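Hypothetical fimbrial assembly protein (PDB 3R4R) is probably a component of the fimbrial tip, part of the surface filaments that mediate cell adhesion and biofilm formation. Local coordinates at residues M16-L21 with A159-S164; S99-A104 with I145-T150; S235-E240 with P257-I262. One frame throughout, in Å; residues are numbered along the deposited sequence.

Interaction 1: M16-L21 with A159-S164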
loop_
_atom_site.group_PDB
_atom_site.type_symbol
_atom_site.label_atom_id
_atom_site.label_comp_id
_atom_site.label_asym_id
_atom_site.label_seq_id
_atom_site.Cartn_x
_atom_site.Cartn_y
_atom_site.Cartn_z
HETATM N N MSE A 16 14.756 14.923 14.315
HETATM C CA MSE A 16 14.476 13.491 14.409
HETATM C C MSE A 16 15.117 12.701 13.292
HETATM O O MSE A 16 15.053 13.102 12.128
HETATM C CB MSE A 16 12.951 13.237 14.369
HETATM C CG MSE A 16 12.199 13.741 15.613
HETATM SE SE MSE A 16 10.222 13.544 15.586
HETATM C CE MSE A 16 10.106 11.629 15.151
ATOM N N SER A 17 15.720 11.557 13.657
ATOM C CA SER A 17 16.258 10.574 12.718
ATOM C C SER A 17 15.155 9.555 12.449
ATOM O O SER A 17 14.645 8.946 13.394
ATOM C CB SER A 17 17.538 9.936 13.248
ATOM O OG SER A 17 18.568 10.889 13.450
ATOM N N LEU A 18 14.736 9.426 11.177
ATOM C CA LEU A 18 13.620 8.579 10.763
ATOM C C LEU A 18 14.079 7.431 9.864
ATOM O O LEU A 18 14.826 7.662 8.911
ATOM C CB LEU A 18 12.622 9.477 10.002
ATOM C CG LEU A 18 11.116 9.224 10.191
ATOM C CD1 LEU A 18 10.635 9.779 11.525
ATOM C CD2 LEU A 18 10.316 9.939 9.122
ATOM N N VAL A 19 13.634 6.195 10.152
ATOM C CA VAL A 19 13.976 5.022 9.332
ATOM C C VAL A 19 12.670 4.424 8.767
ATOM O O VAL A 19 11.820 4.002 9.549
ATOM C CB VAL A 19 14.812 3.971 10.107
ATOM C CG1 VAL A 19 15.006 2.693 9.290
ATOM C CG2 VAL A 19 16.164 4.544 10.521
ATOM N N LEU A 20 12.514 4.409 7.415
ATOM C CA LEU A 20 11.317 3.892 6.743
ATOM C C LEU A 20 11.606 2.509 6.176
ATOM O O LEU A 20 12.373 2.388 5.215
ATOM C CB LEU A 20 10.814 4.837 5.617
ATOM C CG LEU A 20 10.714 6.350 5.865
ATOM C CD1 LEU A 20 10.322 7.071 4.596
ATOM C CD2 LEU A 20 9.757 6.704 7.010
ATOM N N LEU A 21 11.002 1.464 6.772
ATOM C CA LEU A 21 11.203 0.084 6.345
ATOM C C LEU A 21 10.012 -0.365 5.525
ATOM O O LEU A 21 8.871 -0.343 5.984
ATOM C CB LEU A 21 11.461 -0.869 7.519
ATOM C CG LEU A 21 12.761 -0.667 8.290
ATOM C CD1 LEU A 21 12.809 -1.555 9.508
ATOM C CD2 LEU A 21 13.973 -0.942 7.426
ATOM N N ALA A 159 17.884 9.641 19.215
ATOM C CA ALA A 159 17.861 8.192 18.965
ATOM C C ALA A 159 16.935 7.876 17.771
ATOM O O ALA A 159 15.856 8.474 17.683
ATOM C CB ALA A 159 17.410 7.446 20.211
ATOM N N PRO A 160 17.334 6.972 16.836
ATOM C CA PRO A 160 16.502 6.716 15.647
ATOM C C PRO A 160 15.135 6.102 15.970
ATOM O O PRO A 160 14.997 5.326 16.913
ATOM C CB PRO A 160 17.342 5.721 14.832
ATOM C CG PRO A 160 18.257 5.110 15.805
ATOM C CD PRO A 160 18.588 6.204 16.765
ATOM N N VAL A 161 14.126 6.489 15.178
ATOM C CA VAL A 161 12.750 6.004 15.275
ATOM C C VAL A 161 12.377 5.413 13.920
ATOM O O VAL A 161 12.403 6.097 12.890
ATOM C CB VAL A 161 11.721 7.056 15.763
ATOM C CG1 VAL A 161 11.869 8.401 15.047
ATOM C CG2 VAL A 161 10.292 6.518 15.673
ATOM N N THR A 162 12.090 4.109 13.933
ATOM C CA THR A 162 11.748 3.326 12.758
ATOM C C THR A 162 10.230 3.336 12.537
ATOM O O THR A 162 9.465 3.194 13.492
ATOM C CB THR A 162 12.282 1.883 12.913
ATOM O OG1 THR A 162 11.731 1.329 14.105
ATOM C CG2 THR A 162 13.809 1.817 12.992
ATOM N N VAL A 163 9.815 3.521 11.273
ATOM C CA VAL A 163 8.423 3.459 10.812
ATOM C C VAL A 163 8.299 2.292 9.813
ATOM O O VAL A 163 8.926 2.331 8.741
ATOM C CB VAL A 163 7.888 4.783 10.204
ATOM C CG1 VAL A 163 6.480 4.592 9.651
ATOM C CG2 VAL A 163 7.923 5.926 11.228
ATOM N N SER A 164 7.502 1.271 10.165
ATOM C CA SER A 164 7.265 0.141 9.272
ATOM C C SER A 164 6.102 0.469 8.356
ATOM O O SER A 164 4.983 0.656 8.817
ATOM C CB SER A 164 7.016 -1.145 10.050
ATOM O OG SER A 164 8.182 -1.482 10.782
HETATM O O HOH W 1 15.598 10.815 16.302
#

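Interaction 2: S99-A104 with I145-T150. With EDO (1,2-ethanediol), chain I.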
loop_
_atom_site.group_PDB
_atom_site.type_symbol
_atom_site.label_atom_id
_atom_site.label_comp_id
_atom_site.label_asym_id
_atom_site.label_seq_id
_atom_site.Cartn_x
_atom_site.Cartn_y
_atom_site.Cartn_z
ATOM N N SER A 99 3.574 10.991 17.974
ATOM C CA SER A 99 3.413 9.922 16.978
ATOM C C SER A 99 3.754 10.485 15.584
ATOM O O SER A 99 3.460 11.656 15.286
ATOM C CB SER A 99 2.019 9.280 16.999
ATOM O OG SER A 99 0.997 10.039 16.385
ATOM N N VAL A 100 4.405 9.653 14.754
ATOM C CA VAL A 100 4.809 10.036 13.411
ATOM C C VAL A 100 4.092 9.102 12.395
ATOM O O VAL A 100 4.146 7.887 12.522
ATOM C CB VAL A 100 6.366 10.036 13.248
ATOM C CG1 VAL A 100 7.021 8.773 13.808
ATOM C CG2 VAL A 100 6.794 10.270 11.802
ATOM N N LEU A 101 3.380 9.712 11.430
ATOM C CA LEU A 101 2.649 9.071 10.318
ATOM C C LEU A 101 3.349 9.372 8.981
ATOM O O LEU A 101 3.645 10.531 8.689
ATOM C CB LEU A 101 1.161 9.538 10.264
ATOM C CG LEU A 101 0.309 8.962 9.105
ATOM C CD1 LEU A 101 -0.126 7.552 9.395
ATOM C CD2 LEU A 101 -0.916 9.788 8.863
ATOM N N VAL A 102 3.612 8.339 8.177
ATOM C CA VAL A 102 4.288 8.521 6.889
ATOM C C VAL A 102 3.359 8.048 5.750
ATOM O O VAL A 102 2.817 6.947 5.821
ATOM C CB VAL A 102 5.650 7.759 6.883
ATOM C CG1 VAL A 102 6.378 7.919 5.552
ATOM C CG2 VAL A 102 6.547 8.198 8.044
ATOM N N VAL A 103 3.138 8.893 4.741
ATOM C CA VAL A 103 2.378 8.524 3.540
ATOM C C VAL A 103 3.365 8.614 2.376
ATOM O O VAL A 103 3.836 9.709 2.063
ATOM C CB VAL A 103 1.071 9.310 3.274
ATOM C CG1 VAL A 103 0.359 8.779 2.017
ATOM C CG2 VAL A 103 0.141 9.263 4.478
ATOM N N ALA A 104 3.735 7.468 1.783
ATOM C CA ALA A 104 4.717 7.438 0.704
ATOM C C ALA A 104 4.053 7.362 -0.675
ATOM O O ALA A 104 3.056 6.672 -0.835
ATOM C CB ALA A 104 5.649 6.254 0.889
ATOM N N ILE A 145 2.005 3.267 3.665
ATOM C CA ILE A 145 1.656 4.084 4.837
ATOM C C ILE A 145 2.151 3.368 6.126
ATOM O O ILE A 145 2.180 2.151 6.186
ATOM C CB ILE A 145 0.117 4.419 4.917
ATOM C CG1 ILE A 145 -0.755 3.136 5.069
ATOM C CG2 ILE A 145 -0.371 5.288 3.727
ATOM C CD1 ILE A 145 -2.211 3.415 5.403
ATOM N N GLY A 146 2.533 4.148 7.128
ATOM C CA GLY A 146 3.000 3.627 8.408
ATOM C C GLY A 146 2.844 4.619 9.540
ATOM O O GLY A 146 2.782 5.819 9.294
ATOM N N LYS A 147 2.794 4.126 10.793
ATOM C CA LYS A 147 2.682 4.982 11.989
ATOM C C LYS A 147 3.506 4.406 13.162
ATOM O O LYS A 147 3.475 3.198 13.409
ATOM C CB LYS A 147 1.213 5.165 12.421
ATOM C CG LYS A 147 0.988 6.348 13.368
ATOM C CD LYS A 147 -0.483 6.561 13.788
ATOM C CE LYS A 147 -1.036 5.635 14.861
ATOM N NZ LYS A 147 -1.033 4.192 14.482
ATOM N N SER A 148 4.237 5.284 13.884
ATOM C CA SER A 148 5.040 4.890 15.048
ATOM C C SER A 148 4.953 5.937 16.165
ATOM O O SER A 148 4.881 7.134 15.898
ATOM C CB SER A 148 6.500 4.669 14.665
ATOM O OG SER A 148 6.629 3.605 13.736
ATOM N N GLU A 149 4.973 5.469 17.416
ATOM C CA GLU A 149 4.919 6.297 18.617
ATOM C C GLU A 149 6.310 6.378 19.246
ATOM O O GLU A 149 7.009 5.361 19.327
ATOM C CB GLU A 149 3.884 5.745 19.613
ATOM C CG GLU A 149 2.426 6.041 19.263
ATOM C CD GLU A 149 1.797 5.495 17.989
ATOM O OE1 GLU A 149 2.238 4.432 17.493
ATOM O OE2 GLU A 149 0.793 6.093 17.538
ATOM N N THR A 150 6.731 7.599 19.652
ATOM C CA THR A 150 8.046 7.831 20.276
ATOM C C THR A 150 7.967 9.008 21.283
ATOM O O THR A 150 6.929 9.661 21.410
ATOM C CB THR A 150 9.138 8.088 19.198
ATOM O OG1 THR A 150 10.411 8.203 19.838
ATOM C CG2 THR A 150 8.863 9.321 18.325
HETATM C C1 EDO I . -4.303 3.168 15.073
HETATM O O1 EDO I . -3.732 3.785 13.917
HETATM C C2 EDO I . -4.341 4.169 16.225
HETATM O O2 EDO I . -4.899 3.534 17.384
#

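Interaction 3: S235-E240 with P257-I262. With EDO (1,2-ethanediol), chain G.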
loop_
_atom_site.group_PDB
_atom_site.type_symbol
_atom_site.label_atom_id
_atom_site.label_comp_id
_atom_site.label_asym_id
_atom_site.label_seq_id
_atom_site.Cartn_x
_atom_site.Cartn_y
_atom_site.Cartn_z
ATOM N N SER A 235 -14.070 -3.195 0.772
ATOM C CA SER A 235 -14.812 -3.682 1.943
ATOM C C SER A 235 -16.166 -4.306 1.572
ATOM O O SER A 235 -16.556 -5.300 2.201
ATOM C CB SER A 235 -15.057 -2.554 2.942
ATOM O OG SER A 235 -15.847 -1.515 2.387
ATOM N N ASP A 236 -16.901 -3.712 0.592
ATOM C CA ASP A 236 -18.225 -4.228 0.206
ATOM C C ASP A 236 -18.122 -5.720 -0.133
ATOM O O ASP A 236 -17.301 -6.133 -0.966
ATOM C CB ASP A 236 -18.824 -3.435 -0.971
ATOM C CG ASP A 236 -20.259 -3.780 -1.359
ATOM O OD1 ASP A 236 -20.899 -4.578 -0.645
ATOM O OD2 ASP A 236 -20.754 -3.220 -2.354
ATOM N N ALA A 237 -18.930 -6.524 0.575
ATOM C CA ALA A 237 -18.992 -7.981 0.435
ATOM C C ALA A 237 -19.710 -8.398 -0.861
ATOM O O ALA A 237 -19.586 -9.552 -1.277
ATOM C CB ALA A 237 -19.708 -8.579 1.640
ATOM N N PHE A 238 -20.406 -7.435 -1.517
ATOM C CA PHE A 238 -21.212 -7.623 -2.725
ATOM C C PHE A 238 -20.436 -7.168 -4.000
ATOM O O PHE A 238 -20.924 -7.370 -5.118
ATOM C CB PHE A 238 -22.531 -6.832 -2.555
ATOM C CG PHE A 238 -23.684 -7.065 -3.512
ATOM C CD1 PHE A 238 -24.006 -8.353 -3.940
ATOM C CD2 PHE A 238 -24.587 -6.043 -3.794
ATOM C CE1 PHE A 238 -25.121 -8.584 -4.761
ATOM C CE2 PHE A 238 -25.710 -6.275 -4.603
ATOM C CZ PHE A 238 -25.968 -7.545 -5.084
ATOM N N LYS A 239 -19.217 -6.622 -3.845
ATOM C CA LYS A 239 -18.429 -6.209 -5.001
ATOM C C LYS A 239 -17.546 -7.363 -5.490
ATOM O O LYS A 239 -17.175 -8.258 -4.727
ATOM C CB LYS A 239 -17.580 -4.965 -4.738
ATOM C CG LYS A 239 -18.409 -3.698 -4.776
ATOM C CD LYS A 239 -17.539 -2.477 -4.822
ATOM C CE LYS A 239 -18.292 -1.172 -4.921
ATOM N NZ LYS A 239 -19.075 -0.877 -3.693
ATOM N N GLU A 240 -17.262 -7.357 -6.790
ATOM C CA GLU A 240 -16.477 -8.405 -7.438
ATOM C C GLU A 240 -15.433 -7.854 -8.370
ATOM O O GLU A 240 -15.640 -6.810 -9.000
ATOM C CB GLU A 240 -17.391 -9.349 -8.257
ATOM C CG GLU A 240 -18.419 -10.136 -7.458
ATOM C CD GLU A 240 -19.321 -11.029 -8.286
ATOM O OE1 GLU A 240 -19.653 -10.644 -9.431
ATOM O OE2 GLU A 240 -19.746 -12.087 -7.764
ATOM N N PRO A 257 -14.367 -12.758 -5.128
ATOM C CA PRO A 257 -14.852 -11.816 -4.096
ATOM C C PRO A 257 -13.803 -10.748 -3.858
ATOM O O PRO A 257 -12.664 -11.066 -3.494
ATOM C CB PRO A 257 -15.100 -12.702 -2.862
ATOM C CG PRO A 257 -14.890 -14.121 -3.323
ATOM C CD PRO A 257 -14.032 -14.072 -4.539
ATOM N N ALA A 258 -14.175 -9.483 -4.141
ATOM C CA ALA A 258 -13.302 -8.310 -4.083
ATOM C C ALA A 258 -12.642 -8.140 -2.708
ATOM O O ALA A 258 -11.499 -7.716 -2.645
ATOM C CB ALA A 258 -14.098 -7.065 -4.419
ATOM N N ASN A 259 -13.337 -8.531 -1.624
ATOM C CA ASN A 259 -12.843 -8.388 -0.250
ATOM C C ASN A 259 -11.776 -9.483 0.118
ATOM O O ASN A 259 -11.256 -9.459 1.241
ATOM C CB ASN A 259 -14.010 -8.428 0.749
ATOM C CG ASN A 259 -14.918 -9.616 0.665
ATOM O OD1 ASN A 259 -15.134 -10.207 -0.395
ATOM N ND2 ASN A 259 -15.569 -9.908 1.771
ATOM N N LYS A 260 -11.390 -10.373 -0.823
ATOM C CA LYS A 260 -10.356 -11.371 -0.541
ATOM C C LYS A 260 -8.948 -10.765 -0.735
ATOM O O LYS A 260 -7.966 -11.321 -0.224
ATOM C CB LYS A 260 -10.523 -12.625 -1.428
ATOM C CG LYS A 260 -11.789 -13.463 -1.222
ATOM C CD LYS A 260 -11.838 -14.195 0.116
ATOM N N PHE A 261 -8.848 -9.616 -1.449
ATOM C CA PHE A 261 -7.578 -8.974 -1.771
ATOM C C PHE A 261 -7.302 -7.857 -0.766
ATOM O O PHE A 261 -7.838 -6.753 -0.887
ATOM C CB PHE A 261 -7.607 -8.451 -3.212
ATOM C CG PHE A 261 -8.069 -9.495 -4.196
ATOM C CD1 PHE A 261 -7.185 -10.456 -4.684
ATOM C CD2 PHE A 261 -9.384 -9.521 -4.637
ATOM C CE1 PHE A 261 -7.609 -11.420 -5.591
ATOM C CE2 PHE A 261 -9.817 -10.516 -5.495
ATOM C CZ PHE A 261 -8.921 -11.442 -5.998
ATOM N N ILE A 262 -6.501 -8.174 0.261
ATOM C CA ILE A 262 -6.182 -7.270 1.358
ATOM C C ILE A 262 -4.876 -6.549 1.042
ATOM O O ILE A 262 -3.972 -7.134 0.469
ATOM C CB ILE A 262 -6.102 -8.071 2.702
ATOM C CG1 ILE A 262 -7.408 -8.856 2.992
ATOM C CG2 ILE A 262 -5.738 -7.181 3.904
ATOM C CD1 ILE A 262 -7.214 -10.120 3.875
HETATM C C1 EDO G . -17.744 -2.578 -8.534
HETATM O O1 EDO G . -17.000 -1.843 -9.507
HETATM C C2 EDO G . -17.073 -3.925 -8.314
HETATM O O2 EDO G . -15.730 -3.748 -7.832
#

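Interaction 1: M16-L21 with A159-S164
Val19 and Thr162 lie side by side where the strand 16-21 runs parallel to the strand 161-164, a parallel pairing in the beta-rich, transthyretin-like architecture of this fimbrillin-family protein. Residues 16-21 lie in what is inferred to be the propeptide. Backbone bonds alternate between the strands: Val161 N to Ser17 O, Val19 N to Val161 O, Val163 N to Val19 O and Leu21 N to Val163 O. The third is the straightest, 2.7 Å from Val163 N to Val19 O with 174° at the hydrogen. On the more open face, Thr162 turns its methyl rather than its hydroxyl to the neighbour: OG1 sits between backbone N and carbonyl carbon (chi1 57°), and CG2 rests 3.7 Å from Val19 CB. Beta-branched residues suit such extended positions. The face of Leu18, Leu20, Val161 and Val163 is apolar. Leu18 CD1 lies 4.0 Å from Val161 CG1, Leu20 CD2 packs beside Val163 CB; Leu18 continues onto Val100 and Leu20 onto Val102 of the strand 96-104. Just before the first bridge, a water accepts from Ser17 N and donates to Ala159 O. The selenomethionine Met16 bends at chi3 (53°), and its CE comes to 3.7 Å from Val161 CG1.

Interaction 2: S99-A104 with I145-T150
Val100 and Ser148 face each other as a hydrogen-bonded antiparallel pair, as do Val102 and Gly146. Four backbone bonds join these pairs, the shortest 2.8 Å from Val100 N to Ser148 O and the longest 3.1 Å from Gly146 N to Val102 O. CA-H...O contacts fill the intervals, among them Ile145 CA to Val102 O at 3.2 Å. Apolar packing across the strands is on the face of Leu101, Val103 and Ile145. Val103 CG1 lies 4.0 Å from Ile145 CG2, the two branched side chains pointing the same way. Leu101 has CG anti to its backbone N (chi1 178°), and chi2 (78°) turns CD1 to lay this methyl on Gly146 O at 3.4 Å. On the other face Gly146 adds no side chain, and Val163 packs against its backbone. At one end Ser99 CB meets the poorly ordered carboxylate of Glu149. Lys147 bends at chi3 and chi4, its NZ giving a 2.8 Å hydrogen bond to O1 of a 1,2-ethanediol, probably from the crystallisation liquor. Valine and leucine fill buried faces of this transthyretin-like beta structure, while Lys147 and Glu149 reach toward solvent. Strand 46-52 flanks 99-104, and strand 161-179 flanks 145-150, its Leu165 touching Val102.

Interaction 3: S235-E240 with P257-I262
Ala258 sets its CB against the backbone of Lys239, 3.3 Å from Lys239 O, and a residue this small lets the two loops come close at a buried point. The same carbonyl accepts the one hydrogen bond across the contact, from Ala258 N to Lys239 O at 3.3 Å; the donor stands above the carbonyl plane, 36° out of it. Ala258 CB also lies 4.1 Å from Lys239 CB, and Ile234 and Val241 close in around it.

The remaining contact is looser. Asn259 ND2 comes to 4.1 Å from Ala237 CA as van der Waals packing.

The loop 235-240 is braced by its own polar groups. Asp236 OD1 receives Phe238 N at 3.0 Å from above the carboxylate plane, forming an Asx turn, a role for which the short acidic side chain is well suited. Asp236 OD2 uses its anti lone pair to meet Lys239 NZ at 3.2 Å in a salt bridge. Lys239 also makes a cation-pi contact with Phe216, and its aliphatic part lies against a 1,2-ethanediol. An alanine in place of Lys239 would probably leave the Asp236 carboxylate without its charged mate and the Phe216 ring without its cation.

Pro257 begins the exit from strand 251-257, and residues 258-260 form a 3-10 turn, with Lys260 N bonded to Pro257 O. Glu240 and Pro257 still pair as an antiparallel non-hydrogen-bonded bridge: the arrangement is the open end of the beta hairpin formed by strands 240-246 and 251-257, in the transthyretin-clan C-terminal domain, with an Asx turn leading in and a 3-10 turn leading out.

In the fold
Interactions 1 and 2 belong to one connected region: their centres are 9 Å apart, and strands 144-152 and 161-179, consecutive in the chain, are neighbours that carry one segment of each. Ser148 OG joins them, probably by a hydrogen bond to Thr162 O. Interaction 2 is the more buried; interaction 1 has a buried and an open face. Both rest on regular backbone bonding and aliphatic packing, parallel in the first and antiparallel in the second. Interaction 3 lies across the chain's centre, about 27 Å from interaction 2 between centres, and is a surface contact of loops, held by a single backbone bond, with its polar side chains bracing their own loop.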